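Local atomic coordinates of ATP-dependent kinase YFH7 (Saccharomyces cerevisiae, PDB entry 2GA8), a protein that acts as an ATP-dependent kinase of the P-loop type and could take part in assembly of the endoplasmic reticulum membrane. Residues 80-83 / 84-88; 193-196 / 197-201; 254-257 / 258-262. All blocks are in the same frame, centred on the assembly; numbering follows the deposited sequence.

Interaction 1: residues 80-83 / 84-88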
loop_
_atom_site.group_PDB
_atom_site.type_symbol
_atom_site.label_atom_id
_atom_site.label_comp_id
_atom_site.label_asym_id
_atom_site.label_seq_id
_atom_site.Cartn_x
_atom_site.Cartn_y
_atom_site.Cartn_z
ATOM N N LYS A 80 -8.640 -19.354 -5.312
ATOM C CA LYS A 80 -8.427 -20.684 -5.858
ATOM C C LYS A 80 -6.935 -20.984 -5.808
ATOM O O LYS A 80 -6.099 -20.081 -5.929
ATOM C CB LYS A 80 -8.947 -20.776 -7.299
ATOM C CG LYS A 80 -7.890 -20.615 -8.380
ATOM C CD LYS A 80 -8.492 -20.827 -9.767
ATOM C CE LYS A 80 -7.424 -20.772 -10.848
ATOM N NZ LYS A 80 -6.416 -21.852 -10.663
ATOM N N THR A 81 -6.600 -22.253 -5.612
ATOM C CA THR A 81 -5.208 -22.662 -5.537
ATOM C C THR A 81 -4.609 -22.841 -6.921
ATOM O O THR A 81 -5.215 -23.462 -7.796
ATOM C CB THR A 81 -5.063 -23.996 -4.765
ATOM O OG1 THR A 81 -5.595 -23.843 -3.445
ATOM C CG2 THR A 81 -3.605 -24.408 -4.669
ATOM N N LEU A 82 -3.426 -22.278 -7.126
ATOM C CA LEU A 82 -2.741 -22.429 -8.396
ATOM C C LEU A 82 -2.135 -23.821 -8.296
ATOM O O LEU A 82 -1.142 -24.021 -7.596
ATOM C CB LEU A 82 -1.633 -21.382 -8.542
ATOM C CG LEU A 82 -0.913 -21.335 -9.894
ATOM C CD1 LEU A 82 -1.914 -21.049 -11.012
ATOM C CD2 LEU A 82 0.160 -20.264 -9.856
ATOM N N GLN A 83 -2.755 -24.785 -8.970
ATOM C CA GLN A 83 -2.285 -26.165 -8.936
ATOM C C GLN A 83 -0.793 -26.278 -9.237
ATOM O O GLN A 83 -0.249 -25.515 -10.037
ATOM C CB GLN A 83 -3.087 -27.017 -9.922
ATOM C CG GLN A 83 -4.567 -27.133 -9.581
ATOM C CD GLN A 83 -4.805 -27.688 -8.185
ATOM O OE1 GLN A 83 -4.278 -28.742 -7.824
ATOM N NE2 GLN A 83 -5.608 -26.981 -7.395
ATOM N N PRO A 84 -0.112 -27.241 -8.596
ATOM C CA PRO A 84 1.324 -27.472 -8.775
ATOM C C PRO A 84 1.817 -27.392 -10.217
ATOM O O PRO A 84 2.875 -26.821 -10.483
ATOM C CB PRO A 84 1.519 -28.853 -8.165
ATOM C CG PRO A 84 0.550 -28.828 -7.021
ATOM C CD PRO A 84 -0.686 -28.236 -7.668
ATOM N N ASN A 85 1.056 -27.961 -11.147
ATOM C CA ASN A 85 1.451 -27.938 -12.551
ATOM C C ASN A 85 1.493 -26.512 -13.095
ATOM O O ASN A 85 2.437 -26.127 -13.790
ATOM C CB ASN A 85 0.500 -28.802 -13.393
ATOM C CG ASN A 85 -0.950 -28.355 -13.299
ATOM O OD1 ASN A 85 -1.550 -28.363 -12.224
ATOM N ND2 ASN A 85 -1.522 -27.967 -14.433
ATOM N N LYS A 86 0.469 -25.728 -12.769
ATOM C CA LYS A 86 0.389 -24.344 -13.224
ATOM C C LYS A 86 1.453 -23.474 -12.560
ATOM O O LYS A 86 1.955 -22.527 -13.163
ATOM C CB LYS A 86 -1.008 -23.784 -12.944
ATOM C CG LYS A 86 -2.107 -24.423 -13.782
ATOM C CD LYS A 86 -1.948 -24.070 -15.254
ATOM C CE LYS A 86 -3.000 -24.758 -16.114
ATOM N NZ LYS A 86 -2.831 -26.237 -16.113
ATOM N N VAL A 87 1.795 -23.797 -11.315
ATOM C CA VAL A 87 2.817 -23.049 -10.593
ATOM C C VAL A 87 4.151 -23.196 -11.312
ATOM O O VAL A 87 4.877 -22.222 -11.506
ATOM C CB VAL A 87 2.975 -23.562 -9.141
ATOM C CG1 VAL A 87 4.135 -22.852 -8.461
ATOM C CG2 VAL A 87 1.691 -23.328 -8.364
ATOM N N ALA A 88 4.470 -24.424 -11.710
ATOM C CA ALA A 88 5.717 -24.694 -12.411
ATOM C C ALA A 88 5.754 -23.931 -13.733
ATOM O O ALA A 88 6.773 -23.346 -14.096
ATOM C CB ALA A 88 5.860 -26.194 -12.662
#

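Interaction 2: residues 193-196 / 197-201. With SO4 (sulfate ion), chain I.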
loop_
_atom_site.group_PDB
_atom_site.type_symbol
_atom_site.label_atom_id
_atom_site.label_comp_id
_atom_site.label_asym_id
_atom_site.label_seq_id
_atom_site.Cartn_x
_atom_site.Cartn_y
_atom_site.Cartn_z
ATOM N N ASN A 193 -5.046 -5.677 -9.444
ATOM C CA ASN A 193 -5.723 -6.892 -8.991
ATOM C C ASN A 193 -5.177 -7.327 -7.631
ATOM O O ASN A 193 -5.929 -7.561 -6.680
ATOM C CB ASN A 193 -5.476 -8.061 -9.967
ATOM C CG ASN A 193 -5.751 -7.708 -11.427
ATOM O OD1 ASN A 193 -5.542 -6.582 -11.860
ATOM N ND2 ASN A 193 -6.187 -8.701 -12.200
ATOM N N ASN A 194 -3.856 -7.456 -7.554
ATOM C CA ASN A 194 -3.231 -7.898 -6.316
ATOM C C ASN A 194 -3.217 -6.826 -5.233
ATOM O O ASN A 194 -3.205 -7.151 -4.047
ATOM C CB ASN A 194 -1.811 -8.423 -6.576
ATOM C CG ASN A 194 -1.529 -9.721 -5.837
ATOM O OD1 ASN A 194 -0.386 -10.026 -5.492
ATOM N ND2 ASN A 194 -2.575 -10.498 -5.597
ATOM N N PHE A 195 -3.212 -5.553 -5.617
ATOM C CA PHE A 195 -3.236 -4.513 -4.599
ATOM C C PHE A 195 -4.611 -4.562 -3.934
ATOM O O PHE A 195 -4.738 -4.449 -2.716
ATOM C CB PHE A 195 -3.009 -3.128 -5.196
ATOM C CG PHE A 195 -2.799 -2.073 -4.153
ATOM C CD1 PHE A 195 -1.542 -1.881 -3.590
ATOM C CD2 PHE A 195 -3.873 -1.344 -3.655
ATOM C CE1 PHE A 195 -1.358 -0.981 -2.541
ATOM C CE2 PHE A 195 -3.698 -0.444 -2.604
ATOM C CZ PHE A 195 -2.442 -0.265 -2.048
ATOM N N LEU A 196 -5.649 -4.721 -4.746
ATOM C CA LEU A 196 -6.996 -4.818 -4.208
ATOM C C LEU A 196 -7.046 -6.039 -3.290
ATOM O O LEU A 196 -7.672 -6.004 -2.231
ATOM C CB LEU A 196 -8.017 -4.972 -5.340
ATOM C CG LEU A 196 -9.465 -5.218 -4.901
ATOM C CD1 LEU A 196 -9.930 -4.069 -4.008
ATOM C CD2 LEU A 196 -10.364 -5.339 -6.138
ATOM N N GLN A 197 -6.372 -7.117 -3.684
ATOM C CA GLN A 197 -6.365 -8.321 -2.869
ATOM C C GLN A 197 -5.687 -8.047 -1.529
ATOM O O GLN A 197 -6.106 -8.572 -0.503
ATOM C CB GLN A 197 -5.661 -9.469 -3.599
ATOM C CG GLN A 197 -5.875 -10.835 -2.953
ATOM C CD GLN A 197 -7.350 -11.189 -2.789
ATOM O OE1 GLN A 197 -8.159 -10.956 -3.684
ATOM N NE2 GLN A 197 -7.697 -11.766 -1.645
ATOM N N LEU A 198 -4.637 -7.231 -1.529
ATOM C CA LEU A 198 -3.982 -6.900 -0.265
ATOM C C LEU A 198 -4.991 -6.149 0.600
ATOM O O LEU A 198 -5.071 -6.371 1.807
ATOM C CB LEU A 198 -2.744 -6.021 -0.496
ATOM C CG LEU A 198 -2.079 -5.455 0.768
ATOM C CD1 LEU A 198 -1.600 -6.593 1.659
ATOM C CD2 LEU A 198 -0.904 -4.553 0.375
ATOM N N CYS A 199 -5.768 -5.262 -0.015
ATOM C CA CYS A 199 -6.764 -4.506 0.742
ATOM C C CYS A 199 -7.840 -5.411 1.330
ATOM O O CYS A 199 -8.304 -5.167 2.435
ATOM C CB CYS A 199 -7.396 -3.419 -0.123
ATOM S SG CYS A 199 -6.227 -2.122 -0.566
ATOM N N LYS A 200 -8.221 -6.464 0.606
ATOM C CA LYS A 200 -9.229 -7.400 1.117
ATOM C C LYS A 200 -8.644 -8.174 2.303
ATOM O O LYS A 200 -9.340 -8.476 3.272
ATOM C CB LYS A 200 -9.646 -8.395 0.032
ATOM C CG LYS A 200 -10.384 -7.780 -1.141
ATOM C CD LYS A 200 -10.916 -8.874 -2.065
ATOM C CE LYS A 200 -11.792 -8.298 -3.162
ATOM N NZ LYS A 200 -12.355 -9.382 -4.019
ATOM N N ILE A 201 -7.363 -8.511 2.205
ATOM C CA ILE A 201 -6.674 -9.229 3.266
ATOM C C ILE A 201 -6.602 -8.329 4.494
ATOM O O ILE A 201 -6.874 -8.764 5.614
ATOM C CB ILE A 201 -5.245 -9.627 2.816
ATOM C CG1 ILE A 201 -5.335 -10.760 1.791
ATOM C CG2 ILE A 201 -4.398 -10.027 4.020
ATOM C CD1 ILE A 201 -4.008 -11.151 1.182
HETATM S S SO4 I . -14.132 -8.226 -7.039
HETATM O O1 SO4 I . -13.002 -7.625 -7.776
HETATM O O2 SO4 I . -13.718 -9.533 -6.494
HETATM O O3 SO4 I . -14.531 -7.334 -5.933
HETATM O O4 SO4 I . -15.274 -8.414 -7.955
#

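Interaction 3: residues 254-257 / 258-262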
loop_
_atom_site.group_PDB
_atom_site.type_symbol
_atom_site.label_atom_id
_atom_site.label_comp_id
_atom_site.label_asym_id
_atom_site.label_seq_id
_atom_site.Cartn_x
_atom_site.Cartn_y
_atom_site.Cartn_z
ATOM N N TYR A 254 8.137 -5.000 2.982
ATOM C CA TYR A 254 7.384 -4.494 4.114
ATOM C C TYR A 254 6.627 -5.635 4.770
ATOM O O TYR A 254 5.943 -6.402 4.097
ATOM C CB TYR A 254 6.407 -3.412 3.651
ATOM C CG TYR A 254 7.073 -2.310 2.862
ATOM C CD1 TYR A 254 7.723 -1.258 3.506
ATOM C CD2 TYR A 254 7.094 -2.345 1.467
ATOM C CE1 TYR A 254 8.377 -0.265 2.777
ATOM C CE2 TYR A 254 7.744 -1.367 0.734
ATOM C CZ TYR A 254 8.384 -0.330 1.393
ATOM O OH TYR A 254 9.032 0.640 0.663
ATOM N N CYS A 255 6.775 -5.760 6.082
ATOM C CA CYS A 255 6.075 -6.801 6.810
ATOM C C CYS A 255 4.993 -6.207 7.691
ATOM O O CYS A 255 5.247 -5.285 8.469
ATOM C CB CYS A 255 7.023 -7.597 7.704
ATOM S SG CYS A 255 6.117 -8.788 8.738
ATOM N N ILE A 256 3.783 -6.730 7.551
ATOM C CA ILE A 256 2.663 -6.297 8.369
ATOM C C ILE A 256 2.409 -7.496 9.271
ATOM O O ILE A 256 1.950 -8.540 8.806
ATOM C CB ILE A 256 1.415 -6.016 7.512
ATOM C CG1 ILE A 256 1.702 -4.863 6.552
ATOM C CG2 ILE A 256 0.230 -5.683 8.405
ATOM C CD1 ILE A 256 0.616 -4.641 5.522
ATOM N N SER A 257 2.721 -7.349 10.555
ATOM C CA SER A 257 2.563 -8.443 11.513
ATOM C C SER A 257 1.410 -8.238 12.482
ATOM O O SER A 257 0.667 -7.261 12.393
ATOM C CB SER A 257 3.843 -8.605 12.333
ATOM O OG SER A 257 3.964 -7.536 13.262
ATOM N N LYS A 258 1.280 -9.164 13.429
ATOM C CA LYS A 258 0.233 -9.070 14.437
ATOM C C LYS A 258 0.408 -7.779 15.240
ATOM O O LYS A 258 -0.544 -7.275 15.831
ATOM C CB LYS A 258 0.288 -10.272 15.389
ATOM C CG LYS A 258 1.597 -10.387 16.177
ATOM C CD LYS A 258 1.551 -11.514 17.214
ATOM C CE LYS A 258 1.407 -12.885 16.561
ATOM N NZ LYS A 258 2.568 -13.231 15.694
ATOM N N PHE A 259 1.621 -7.237 15.254
ATOM C CA PHE A 259 1.876 -6.013 16.012
ATOM C C PHE A 259 1.477 -4.752 15.269
ATOM O O PHE A 259 1.336 -3.691 15.872
ATOM C CB PHE A 259 3.349 -5.943 16.416
ATOM C CG PHE A 259 3.761 -7.045 17.340
ATOM C CD1 PHE A 259 3.243 -7.115 18.628
ATOM C CD2 PHE A 259 4.623 -8.047 16.908
ATOM C CE1 PHE A 259 3.573 -8.170 19.474
ATOM C CE2 PHE A 259 4.958 -9.103 17.743
ATOM C CZ PHE A 259 4.430 -9.165 19.030
ATOM N N THR A 260 1.289 -4.869 13.958
ATOM C CA THR A 260 0.896 -3.721 13.150
ATOM C C THR A 260 -0.590 -3.429 13.357
ATOM O O THR A 260 -1.448 -4.182 12.895
ATOM C CB THR A 260 1.138 -3.987 11.657
ATOM O OG1 THR A 260 2.470 -4.490 11.466
ATOM C CG2 THR A 260 0.968 -2.703 10.868
ATOM N N ARG A 261 -0.888 -2.330 14.047
ATOM C CA ARG A 261 -2.272 -1.956 14.316
ATOM C C ARG A 261 -2.701 -0.740 13.496
ATOM O O ARG A 261 -3.860 -0.332 13.524
ATOM C CB ARG A 261 -2.446 -1.680 15.812
ATOM C CG ARG A 261 -1.973 -2.827 16.701
ATOM C CD ARG A 261 -2.802 -4.101 16.499
ATOM N NE ARG A 261 -4.100 -4.034 17.170
ATOM C CZ ARG A 261 -4.279 -4.204 18.480
ATOM N NH1 ARG A 261 -3.241 -4.468 19.268
ATOM N NH2 ARG A 261 -5.490 -4.084 19.009
ATOM N N ILE A 262 -1.744 -0.165 12.775
ATOM C CA ILE A 262 -1.986 0.994 11.928
ATOM C C ILE A 262 -1.247 0.746 10.617
ATOM O O ILE A 262 -0.042 0.500 10.615
ATOM C CB ILE A 262 -1.443 2.287 12.585
ATOM C CG1 ILE A 262 -2.257 2.613 13.836
ATOM C CG2 ILE A 262 -1.492 3.446 11.599
ATOM C CD1 ILE A 262 -1.625 3.664 14.712
#

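Interaction 1: residues 80-83 / 84-88
The carbonyl oxygen of Q83 receives the amide of V87 in the bond that opens helix 84-92, V87 N lying 3.0 Å from Q83 O. The N-H points at the oxygen with an angle of 154°, and the donor sits almost on the extension of the C=O bond. A second amide leans on the same oxygen less well: K86 N is 2.8 Å from Q83 O, but its N-H is bent to 117°, which makes this a weak bond. The next bond, A88 N to P84 O, continues the helix.

Q83 thus holds the N-cap position, followed by a proline in the first turn, where the missing N-H costs no helical bond. The segment is the corner of a beta-alpha-beta unit: strand 80-81 runs into helix 84-92, which leads on to strand 109-111, and the backbone of L82 is bonded to K110 of that strand.

Beside the cap, N85 folds back over the chain, its CG placed between backbone N and carbonyl carbon (chi1 58°), and N85 OD1 comes 3.1 Å from Q83 CB. The buried L82 fills the angle between strand and helix. L82 CD1 presses against K86 CB at 3.5 Å, tighter than usual carbon contact, while L82 CG meets V87 CG2 at 3.6 Å. From strand 109-111, V109 touches L82 and Y111 touches V87.

Interaction 2: residues 193-196 / 197-201
F195 and C199 stand one turn apart on helix 192-206, an i to i+4 pair joined by a sulfur-aromatic contact. The thiol approaches the ring obliquely, 48° off its normal, with C199 SG 4.5 Å from the ring centroid and 3.7 Å from CE2 of F195. F195 carries its ring anti to the backbone N (chi1 -170°), whereas the sulfur of C199 lies beside its own backbone N (chi1 -67°), and these two settings bring both groups to the same side of the helix. F164 meets the F195 ring edge-to-face, and I280 of helix 275-285 also touches it.

The same spacing recurs in the backbone, where C199 N bonds to F195 O, and K200 N is 2.9 Å from L196 O, this donor lying in the carbonyl plane. Q197 packs on V124 of strand 123-125, while L198 packs on I134 of strand 134-136, so the helix lies between the mixed sheet and helix 275-285. K200 reaches outward, extended beyond CG, to a sulfate probably taken from the crystallisation liquor and also bound by K279. K200 NZ bonds to sulfate O2 at 2.8 Å, and L196 CD2 lies 3.9 Å from sulfate O1.

Interaction 3: residues 254-257 / 258-262
S257 sets its hydroxyl between its own backbone N and carbonyl carbon (chi1 73°), which swings OG forward over the turn to meet the amide of F259. T260 does the converse: OG1 lies beside its backbone N (chi1 -49°) and is carried back to the amide of S257. Two side-chain oxygens therefore grip the turn from its two ends. F259 N donates to S257 OG at 3.1 Å, and S257 N donates to T260 OG1 at 3.0 Å. Between them runs the main-chain bond from T260 N to S257 O, 2.9 Å long; its donor stands well above the carbonyl plane, 61° out of it.

I256 and T260 cross at about a right angle, I256 CG2 lying 3.8 Å from T260 CB. Within the turn itself, K258 CG sits over the centre of one face of the F259 ring, 3.8 Å above its plane, while F230 meets that ring edge-to-face. On the strand just before the turn, the C255 side chain lies about 2 Å from a bound mercury ion.

S257 to T260 form a type I beta turn, and the bond from F259 N to S257 OG is that of an ST turn. Together they make the corner where strand 248-256 of the mixed sheet ends and the chain passes into strand 262-267 of the parallel sheet.

Overall arrangement
The three contacts follow one another along the chain without overlap, and none touches another. Interactions 1 and 3 both reach the six-stranded mixed sheet, at its opposite outermost strands, 80-81 and 248-256; their centres are 28 Å apart. Interaction 2, on helix 192-206, packs against strands 123-125 and 134-136 of the same sheet. Its centre is 20 Å from that of interaction 1 and 16 Å from that of interaction 3, with about 5 Å between the nearest atoms of the latter two. Interactions 1 and 3 lie away from the probable ATP-binding loop, whereas in buried interaction 2 the F195 side chain is about 11 Å from that of K37; interaction 3 links the mixed sheet to the parallel one.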